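Local coordinates for protein Mannose/sialic acid-binding lectin (Polygonatum cyrtonema, PDB 3A0D) that probably binds carbohydrates such as mannose, as a bulb-type lectin of the monocot mannose-binding family, at residues H14-G19 with Y85-Q90. Sequence-based numbering, arbitrary orientation.
Sequences HSLEVG and YVLVLQ. With MMA (methyl alpha-D-mannopyranoside), chain B; SO4 (sulfate ion), chain F; SO4 (sulfate ion), chain E.
Val18 and Leu89 cross obliquely, CG2 of Val18 lying 3.6 Å from CG of Leu89. With CG1 of Val18 anti to its backbone N (chi1 176°), the other methyl, CG2, is the branch that faces Leu89. The leucine's own CD2 reaches the opposing backbone, 3.5 Å from Leu16 O. Leu16 lies alongside, its CB 4.3 Å from CB of Leu89, while its CD1 extends to CD2 of Leu87 at 4.4 Å. No hydrogen bond joins the segments: strands 15-18 and 86-89, inclined at 49°, are edge and central strands of two different antiparallel sheets of the bulb-type lectin fold, a three-sheet beta-prism, and Leu16, Val18, Leu87 and Leu89 point into the core between them. Tyr22 and Leu24 of strand 22-26 and Val95 of strand 95-104 also pack on Leu89. Gln90, the next residue, points away from strand 15-18 and, extended past CG, directs NE2 to O3 of the bound mannoside at 3.2 Å (159° at the hydrogen), with a weak bond to O2. Its amide is fixed by Asp92 on NE2 and, on OE1, by Tyr98 of the same chain and Ser5 of the second subunit; Gln90 opens the QxDxNxVxY mannose-binding motif, whose Asp92, Asn94 and Tyr98 also bond the sugar.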
loop_
_atom_site.group_PDB
_atom_site.type_symbol
_atom_site.label_atom_id
_atom_site.label_comp_id
_atom_site.label_asym_id
_atom_site.label_seq_id
_atom_site.Cartn_x
_atom_site.Cartn_y
_atom_site.Cartn_z
ATOM N N HIS A 14 -11.437 -8.732 10.051
ATOM C CA HIS A 14 -10.521 -7.616 9.872
ATOM C C HIS A 14 -10.636 -7.025 8.479
ATOM O O HIS A 14 -11.112 -7.680 7.549
ATOM C CB HIS A 14 -9.087 -8.074 10.140
ATOM C CG HIS A 14 -8.859 -8.505 11.551
ATOM N ND1 HIS A 14 -8.752 -7.608 12.591
ATOM C CD2 HIS A 14 -8.798 -9.738 12.108
ATOM C CE1 HIS A 14 -8.638 -8.270 13.729
ATOM N NE2 HIS A 14 -8.664 -9.563 13.463
ATOM N N SER A 15 -10.190 -5.783 8.335
ATOM C CA SER A 15 -10.275 -5.125 7.049
ATOM C C SER A 15 -9.256 -4.026 6.819
ATOM O O SER A 15 -8.538 -3.609 7.728
ATOM C CB SER A 15 -11.680 -4.552 6.873
ATOM O OG SER A 15 -12.062 -3.794 8.002
ATOM N N LEU A 16 -9.194 -3.582 5.570
ATOM C CA LEU A 16 -8.319 -2.497 5.172
ATOM C C LEU A 16 -9.289 -1.332 5.041
ATOM O O LEU A 16 -10.442 -1.524 4.649
ATOM C CB LEU A 16 -7.656 -2.804 3.824
ATOM C CG LEU A 16 -6.804 -4.077 3.757
ATOM C CD1 LEU A 16 -6.086 -4.135 2.417
ATOM C CD2 LEU A 16 -5.791 -4.094 4.895
ATOM N N GLU A 17 -8.846 -0.129 5.378
ATOM C CA GLU A 17 -9.740 1.016 5.295
ATOM C C GLU A 17 -9.076 2.307 4.842
ATOM O O GLU A 17 -7.920 2.584 5.171
ATOM C CB GLU A 17 -10.417 1.239 6.652
ATOM C CG GLU A 17 -11.320 0.083 7.084
ATOM C CD GLU A 17 -11.877 0.238 8.493
ATOM O OE1 GLU A 17 -12.675 -0.630 8.916
ATOM O OE2 GLU A 17 -11.521 1.221 9.178
ATOM N N VAL A 18 -9.822 3.080 4.062
ATOM C CA VAL A 18 -9.382 4.377 3.567
ATOM C C VAL A 18 -10.556 5.293 3.864
ATOM O O VAL A 18 -11.547 5.300 3.142
ATOM C CB VAL A 18 -9.118 4.368 2.049
ATOM C CG1 VAL A 18 -8.758 5.769 1.582
ATOM C CG2 VAL A 18 -7.990 3.412 1.725
ATOM N N GLY A 19 -10.440 6.040 4.957
ATOM C CA GLY A 19 -11.499 6.933 5.380
ATOM C C GLY A 19 -12.017 7.841 4.287
ATOM O O GLY A 19 -11.285 8.175 3.356
ATOM N N TYR A 85 5.164 -8.750 -2.381
ATOM C CA TYR A 85 4.112 -7.957 -3.002
ATOM C C TYR A 85 3.244 -7.279 -1.957
ATOM O O TYR A 85 3.399 -7.508 -0.758
ATOM C CB TYR A 85 3.239 -8.850 -3.890
ATOM C CG TYR A 85 4.000 -9.515 -5.016
ATOM C CD1 TYR A 85 4.895 -10.555 -4.765
ATOM C CD2 TYR A 85 3.855 -9.074 -6.331
ATOM C CE1 TYR A 85 5.630 -11.136 -5.794
ATOM C CE2 TYR A 85 4.582 -9.645 -7.365
ATOM C CZ TYR A 85 5.469 -10.673 -7.091
ATOM O OH TYR A 85 6.212 -11.215 -8.115
ATOM N N VAL A 86 2.329 -6.441 -2.425
ATOM C CA VAL A 86 1.430 -5.727 -1.534
ATOM C C VAL A 86 0.044 -5.613 -2.163
ATOM O O VAL A 86 -0.086 -5.504 -3.386
ATOM C CB VAL A 86 1.962 -4.301 -1.222
ATOM C CG1 VAL A 86 1.824 -3.411 -2.449
ATOM C CG2 VAL A 86 1.218 -3.707 -0.036
ATOM N N LEU A 87 -0.976 -5.670 -1.315
ATOM C CA LEU A 87 -2.367 -5.534 -1.731
ATOM C C LEU A 87 -2.785 -4.187 -1.157
ATOM O O LEU A 87 -2.581 -3.928 0.026
ATOM C CB LEU A 87 -3.232 -6.634 -1.117
ATOM C CG LEU A 87 -4.734 -6.418 -1.325
ATOM C CD1 LEU A 87 -5.067 -6.549 -2.811
ATOM C CD2 LEU A 87 -5.518 -7.418 -0.498
ATOM N N VAL A 88 -3.378 -3.331 -1.979
ATOM C CA VAL A 88 -3.752 -2.007 -1.504
ATOM C C VAL A 88 -5.160 -1.534 -1.853
ATOM O O VAL A 88 -5.605 -1.667 -2.993
ATOM C CB VAL A 88 -2.757 -0.952 -2.050
ATOM C CG1 VAL A 88 -3.115 0.425 -1.540
ATOM C CG2 VAL A 88 -1.337 -1.319 -1.646
ATOM N N LEU A 89 -5.852 -0.994 -0.855
ATOM C CA LEU A 89 -7.180 -0.412 -1.047
ATOM C C LEU A 89 -6.830 1.066 -1.211
ATOM O O LEU A 89 -6.421 1.720 -0.255
ATOM C CB LEU A 89 -8.055 -0.596 0.192
ATOM C CG LEU A 89 -9.267 0.340 0.276
ATOM C CD1 LEU A 89 -10.159 0.166 -0.955
ATOM C CD2 LEU A 89 -10.044 0.050 1.554
ATOM N N GLN A 90 -6.980 1.579 -2.424
ATOM C CA GLN A 90 -6.617 2.958 -2.720
ATOM C C GLN A 90 -7.694 4.007 -2.482
ATOM O O GLN A 90 -8.889 3.701 -2.440
ATOM C CB GLN A 90 -6.125 3.039 -4.166
ATOM C CG GLN A 90 -4.940 2.118 -4.437
ATOM C CD GLN A 90 -4.402 2.224 -5.854
ATOM O OE1 GLN A 90 -3.259 1.852 -6.115
ATOM N NE2 GLN A 90 -5.226 2.718 -6.775
HETATM C C1 MMA B . -5.996 2.618 -12.296
HETATM C C2 MMA B . -5.529 3.239 -10.949
HETATM C C3 MMA B . -4.079 2.790 -10.675
HETATM C C4 MMA B . -4.055 1.255 -10.597
HETATM C C5 MMA B . -4.562 0.683 -11.936
HETATM C C6 MMA B . -4.567 -0.851 -11.853
HETATM C C7 MMA B . -5.627 2.542 -14.626
HETATM O O1 MMA B . -5.163 3.104 -13.379
HETATM O O2 MMA B . -6.374 2.763 -9.886
HETATM O O3 MMA B . -3.633 3.343 -9.430
HETATM O O4 MMA B . -2.718 0.812 -10.358
HETATM O O5 MMA B . -5.921 1.149 -12.199
HETATM O O6 MMA B . -5.042 -1.406 -13.079
HETATM S S SO4 F . -9.925 -3.825 12.149
HETATM O O1 SO4 F . -9.372 -4.184 13.470
HETATM O O2 SO4 F . -9.528 -2.447 11.805
HETATM O O3 SO4 F . -9.404 -4.757 11.132
HETATM O O4 SO4 F . -11.395 -3.907 12.194
HETATM S S SO4 E . -7.532 6.847 7.038
HETATM O O1 SO4 E . -8.631 5.898 6.797
HETATM O O2 SO4 E . -6.336 6.087 7.439
HETATM O O3 SO4 E . -7.258 7.623 5.810
HETATM O O4 SO4 E . -7.913 7.770 8.124
#